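CymD (Pseudomonas putida, PDB 6Z34) forms an outer-membrane channel of the FadL family that probably takes up monoaromatic hydrocarbons by lateral diffusion during their biodegradation. Local coordinates at residues E277-E289 with F294-S306. Sequence-based numbering, arbitrary orientation.
Sequences EMPASLVAGISHE and FAVAFDYKRVYWS
Strands 281-289 and 294-303 form an antiparallel β hairpin in the wall of the FadL-type outer-membrane barrel, paired from Ser-281 with Val-303 to His-288 with Val-296. Eight backbone hydrogen bonds join the hydrogen-bonded pairs, the shortest from Tyr-300 N to Ala-284 O (2.7 Å, 178° at the hydrogen). Beyond them, Tyr-304 N donates a further hydrogen bond to Ala-280 O (3.1 Å). Next to this bond, Pro-279 CG sits over one face of the Trp-305 indole, 3.7 Å from the centroid of the six-membered ring, a CH-pi contact, and also meets Val-303 CG1, which lies over the same face. Replacing Trp-305 by alanine is likely to take away the flat surface on which Pro-279 CG and CD rest, opening a gap beside Val-303. The Tyr-304 ring, its CG turned beside the backbone N (chi1 -65°), runs alongside Leu-282, whose CB meets the ring edge at CE2 (3.9 Å), while Arg-302 CG packs over a face. Farther along, Asp-299 OD1 lies 3.4 Å from Gly-285 CA, where a β carbon would clash with it; a water donates to this oxygen and, weakly, to Ile-286 O. The other carboxylate oxygen, OD2, accepts hydrogen bonds from the backbone N atoms of Gly-20 and Ala-21, tying the hairpin to the N-terminal segment. Arg-302 forms a salt bridge with Asp-335. Strand 234-259 continues the barrel wall beside 281-289, and strand 336-347 pairs with 294-303.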
loop_
_atom_site.group_PDB
_atom_site.type_symbol
_atom_site.label_atom_id
_atom_site.label_comp_id
_atom_site.label_asym_id
_atom_site.label_seq_id
_atom_site.Cartn_x
_atom_site.Cartn_y
_atom_site.Cartn_z
ATOM N N GLU A 277 -0.861 12.723 2.372
ATOM C CA GLU A 277 -0.248 12.325 3.622
ATOM C C GLU A 277 -0.882 10.989 3.934
ATOM O O GLU A 277 -1.965 10.949 4.525
ATOM C CB GLU A 277 -0.489 13.357 4.730
ATOM C CG GLU A 277 0.108 12.987 6.092
ATOM C CD GLU A 277 0.082 14.144 7.082
ATOM O OE1 GLU A 277 -0.981 14.791 7.197
ATOM O OE2 GLU A 277 1.111 14.400 7.750
ATOM N N MET A 278 -0.270 9.906 3.473
ATOM C CA MET A 278 -0.780 8.598 3.834
ATOM C C MET A 278 -0.936 8.532 5.348
ATOM O O MET A 278 -0.156 9.158 6.080
ATOM C CB MET A 278 0.135 7.493 3.323
ATOM C CG MET A 278 0.762 7.853 2.013
ATOM S SD MET A 278 1.326 6.377 1.189
ATOM C CE MET A 278 -0.151 5.802 0.363
ATOM N N PRO A 279 -1.965 7.867 5.847
ATOM C CA PRO A 279 -2.255 7.948 7.271
ATOM C C PRO A 279 -1.352 7.039 8.083
ATOM O O PRO A 279 -0.912 5.982 7.627
ATOM C CB PRO A 279 -3.717 7.498 7.352
ATOM C CG PRO A 279 -3.864 6.557 6.197
ATOM C CD PRO A 279 -2.931 7.022 5.124
ATOM N N ALA A 280 -1.071 7.497 9.298
ATOM C CA ALA A 280 -0.544 6.694 10.387
ATOM C C ALA A 280 -1.371 5.435 10.582
ATOM O O ALA A 280 -2.526 5.385 10.161
ATOM C CB ALA A 280 -0.532 7.508 11.682
ATOM N N SER A 281 -0.786 4.406 11.200
ATOM C CA SER A 281 -1.567 3.255 11.630
ATOM C C SER A 281 -0.912 2.633 12.849
ATOM O O SER A 281 0.286 2.784 13.092
ATOM C CB SER A 281 -1.746 2.207 10.525
ATOM O OG SER A 281 -0.500 1.810 9.989
ATOM N N LEU A 282 -1.731 1.949 13.626
ATOM C CA LEU A 282 -1.295 1.283 14.838
ATOM C C LEU A 282 -1.682 -0.175 14.709
ATOM O O LEU A 282 -2.850 -0.480 14.444
ATOM C CB LEU A 282 -1.936 1.911 16.076
ATOM C CG LEU A 282 -1.490 1.301 17.410
ATOM C CD1 LEU A 282 -0.031 1.663 17.740
ATOM C CD2 LEU A 282 -2.427 1.736 18.525
ATOM N N VAL A 283 -0.704 -1.067 14.869
ATOM C CA VAL A 283 -0.935 -2.506 14.833
ATOM C C VAL A 283 -0.516 -3.091 16.170
ATOM O O VAL A 283 0.632 -2.919 16.599
ATOM C CB VAL A 283 -0.162 -3.178 13.694
ATOM C CG1 VAL A 283 -0.488 -4.663 13.652
ATOM C CG2 VAL A 283 -0.477 -2.500 12.371
ATOM N N ALA A 284 -1.437 -3.785 16.822
ATOM C CA ALA A 284 -1.156 -4.547 18.026
ATOM C C ALA A 284 -1.516 -5.999 17.767
ATOM O O ALA A 284 -2.531 -6.291 17.116
ATOM C CB ALA A 284 -1.943 -4.023 19.226
ATOM N N GLY A 285 -0.682 -6.911 18.260
ATOM C CA GLY A 285 -0.969 -8.299 17.968
ATOM C C GLY A 285 -0.225 -9.249 18.879
ATOM O O GLY A 285 0.575 -8.852 19.734
ATOM N N ILE A 286 -0.493 -10.529 18.665
ATOM C CA ILE A 286 0.007 -11.565 19.545
ATOM C C ILE A 286 0.285 -12.802 18.707
ATOM O O ILE A 286 -0.407 -13.070 17.716
ATOM C CB ILE A 286 -1.007 -11.841 20.673
ATOM C CG1 ILE A 286 -0.612 -13.049 21.499
ATOM C CG2 ILE A 286 -2.347 -12.083 20.094
ATOM C CD1 ILE A 286 -1.550 -13.253 22.665
ATOM N N SER A 287 1.341 -13.525 19.095
ATOM C CA SER A 287 1.708 -14.814 18.527
ATOM C C SER A 287 1.827 -15.847 19.643
ATOM O O SER A 287 2.462 -15.589 20.672
ATOM C CB SER A 287 3.037 -14.737 17.785
ATOM O OG SER A 287 3.332 -15.991 17.208
ATOM N N HIS A 288 1.239 -17.019 19.424
ATOM C CA HIS A 288 1.247 -18.103 20.394
ATOM C C HIS A 288 1.750 -19.350 19.690
ATOM O O HIS A 288 1.132 -19.814 18.727
ATOM C CB HIS A 288 -0.147 -18.338 20.991
ATOM C CG HIS A 288 -0.153 -19.302 22.136
ATOM N ND1 HIS A 288 0.336 -18.980 23.384
ATOM C CD2 HIS A 288 -0.577 -20.587 22.218
ATOM C CE1 HIS A 288 0.211 -20.024 24.185
ATOM N NE2 HIS A 288 -0.342 -21.010 23.502
ATOM N N GLU A 289 2.872 -19.873 20.153
ATOM C CA GLU A 289 3.527 -21.006 19.516
ATOM C C GLU A 289 3.377 -22.199 20.458
ATOM O O GLU A 289 4.157 -22.357 21.395
ATOM C CB GLU A 289 4.995 -20.671 19.208
ATOM C CG GLU A 289 5.153 -19.717 18.032
ATOM C CD GLU A 289 6.475 -18.947 18.015
ATOM O OE1 GLU A 289 7.485 -19.451 18.554
ATOM O OE2 GLU A 289 6.497 -17.829 17.448
ATOM N N PHE A 294 3.648 -25.625 15.334
ATOM C CA PHE A 294 2.290 -25.097 15.222
ATOM C C PHE A 294 2.175 -23.770 15.957
ATOM O O PHE A 294 2.371 -23.713 17.175
ATOM C CB PHE A 294 1.280 -26.097 15.779
ATOM C CG PHE A 294 -0.138 -25.609 15.734
ATOM C CD1 PHE A 294 -0.689 -25.149 14.550
ATOM C CD2 PHE A 294 -0.922 -25.608 16.879
ATOM C CE1 PHE A 294 -2.005 -24.697 14.506
ATOM C CE2 PHE A 294 -2.228 -25.156 16.846
ATOM C CZ PHE A 294 -2.771 -24.699 15.658
ATOM N N ALA A 295 1.838 -22.711 15.223
ATOM C CA ALA A 295 1.632 -21.386 15.795
ATOM C C ALA A 295 0.309 -20.797 15.309
ATOM O O ALA A 295 -0.190 -21.152 14.238
ATOM C CB ALA A 295 2.781 -20.450 15.423
ATOM N N VAL A 296 -0.265 -19.896 16.105
ATOM C CA VAL A 296 -1.373 -19.056 15.660
ATOM C C VAL A 296 -1.067 -17.613 16.030
ATOM O O VAL A 296 -0.483 -17.332 17.082
ATOM C CB VAL A 296 -2.748 -19.487 16.234
ATOM C CG1 VAL A 296 -2.985 -20.987 16.063
ATOM C CG2 VAL A 296 -2.901 -19.065 17.679
ATOM N N ALA A 297 -1.432 -16.696 15.139
ATOM C CA ALA A 297 -1.212 -15.276 15.348
ATOM C C ALA A 297 -2.522 -14.535 15.121
ATOM O O ALA A 297 -3.385 -14.991 14.361
ATOM C CB ALA A 297 -0.125 -14.750 14.414
ATOM N N PHE A 298 -2.676 -13.397 15.799
ATOM C CA PHE A 298 -3.869 -12.562 15.647
ATOM C C PHE A 298 -3.435 -11.123 15.823
ATOM O O PHE A 298 -2.689 -10.824 16.764
ATOM C CB PHE A 298 -4.960 -12.898 16.668
ATOM C CG PHE A 298 -6.087 -11.883 16.718
ATOM C CD1 PHE A 298 -7.184 -11.998 15.878
ATOM C CD2 PHE A 298 -6.050 -10.819 17.612
ATOM C CE1 PHE A 298 -8.220 -11.066 15.920
ATOM C CE2 PHE A 298 -7.077 -9.883 17.655
ATOM C CZ PHE A 298 -8.163 -10.008 16.807
ATOM N N ASP A 299 -3.884 -10.242 14.918
ATOM C CA ASP A 299 -3.498 -8.835 14.956
ATOM C C ASP A 299 -4.720 -7.946 14.809
ATOM O O ASP A 299 -5.687 -8.283 14.113
ATOM C CB ASP A 299 -2.493 -8.466 13.854
ATOM C CG ASP A 299 -1.111 -9.079 14.078
ATOM O OD1 ASP A 299 -0.954 -9.948 14.964
ATOM O OD2 ASP A 299 -0.160 -8.653 13.392
ATOM N N TYR A 300 -4.656 -6.797 15.472
ATOM C CA TYR A 300 -5.665 -5.766 15.347
ATOM C C TYR A 300 -4.985 -4.506 14.857
ATOM O O TYR A 300 -3.932 -4.126 15.378
ATOM C CB TYR A 300 -6.363 -5.471 16.666
ATOM C CG TYR A 300 -7.108 -4.161 16.589
ATOM C CD1 TYR A 300 -8.305 -4.070 15.895
ATOM C CD2 TYR A 300 -6.603 -3.008 17.182
ATOM C CE1 TYR A 300 -8.994 -2.880 15.816
ATOM C CE2 TYR A 300 -7.278 -1.815 17.106
ATOM C CZ TYR A 300 -8.474 -1.757 16.418
ATOM O OH TYR A 300 -9.166 -0.572 16.333
ATOM N N LYS A 301 -5.595 -3.841 13.885
ATOM C CA LYS A 301 -4.963 -2.658 13.328
ATOM C C LYS A 301 -5.986 -1.561 13.073
ATOM O O LYS A 301 -7.057 -1.805 12.509
ATOM C CB LYS A 301 -4.216 -2.993 12.039
ATOM C CG LYS A 301 -4.237 -1.848 11.092
ATOM C CD LYS A 301 -3.301 -2.025 9.961
ATOM C CE LYS A 301 -4.044 -2.509 8.778
ATOM N NZ LYS A 301 -3.196 -2.201 7.613
ATOM N N ARG A 302 -5.630 -0.354 13.488
ATOM C CA ARG A 302 -6.415 0.852 13.285
ATOM C C ARG A 302 -5.655 1.777 12.340
ATOM O O ARG A 302 -4.530 2.190 12.650
ATOM C CB ARG A 302 -6.664 1.541 14.622
ATOM C CG ARG A 302 -7.460 2.800 14.516
ATOM C CD ARG A 302 -8.922 2.472 14.405
ATOM N NE ARG A 302 -9.715 3.668 14.629
ATOM C CZ ARG A 302 -10.413 3.911 15.731
ATOM N NH1 ARG A 302 -10.427 3.026 16.719
ATOM N NH2 ARG A 302 -11.098 5.038 15.834
ATOM N N VAL A 303 -6.258 2.099 11.191
ATOM C CA VAL A 303 -5.676 3.041 10.238
ATOM C C VAL A 303 -6.371 4.386 10.416
ATOM O O VAL A 303 -7.602 4.456 10.420
ATOM C CB VAL A 303 -5.807 2.537 8.789
ATOM C CG1 VAL A 303 -5.403 3.620 7.829
ATOM C CG2 VAL A 303 -4.947 1.299 8.550
ATOM N N TYR A 304 -5.587 5.453 10.562
ATOM C CA TYR A 304 -6.121 6.739 11.004
ATOM C C TYR A 304 -6.326 7.677 9.811
ATOM O O TYR A 304 -5.673 8.708 9.663
ATOM C CB TYR A 304 -5.200 7.361 12.047
ATOM C CG TYR A 304 -5.113 6.585 13.343
ATOM C CD1 TYR A 304 -6.114 6.676 14.301
ATOM C CD2 TYR A 304 -4.023 5.754 13.607
ATOM C CE1 TYR A 304 -6.035 5.966 15.488
ATOM C CE2 TYR A 304 -3.937 5.038 14.789
ATOM C CZ TYR A 304 -4.946 5.151 15.723
ATOM O OH TYR A 304 -4.871 4.443 16.892
ATOM N N TRP A 305 -7.292 7.311 8.965
ATOM C CA TRP A 305 -7.710 8.204 7.886
ATOM C C TRP A 305 -8.267 9.522 8.417
ATOM O O TRP A 305 -8.067 10.571 7.798
ATOM C CB TRP A 305 -8.766 7.526 7.017
ATOM C CG TRP A 305 -8.329 6.261 6.373
ATOM C CD1 TRP A 305 -8.619 4.993 6.783
ATOM C CD2 TRP A 305 -7.546 6.131 5.184
ATOM N NE1 TRP A 305 -8.059 4.076 5.922
ATOM C CE2 TRP A 305 -7.388 4.750 4.937
ATOM C CE3 TRP A 305 -6.956 7.044 4.308
ATOM C CZ2 TRP A 305 -6.669 4.263 3.850
ATOM C CZ3 TRP A 305 -6.236 6.555 3.222
ATOM C CH2 TRP A 305 -6.107 5.180 3.003
ATOM N N SER A 306 -8.963 9.499 9.559
ATOM C CA SER A 306 -9.650 10.707 10.011
ATOM C C SER A 306 -8.669 11.832 10.314
ATOM O O SER A 306 -9.029 13.012 10.204
ATOM C CB SER A 306 -10.507 10.411 11.242
ATOM O OG SER A 306 -9.703 10.192 12.396
HETATM O O HOH W 1 1.416 -11.383 15.262
#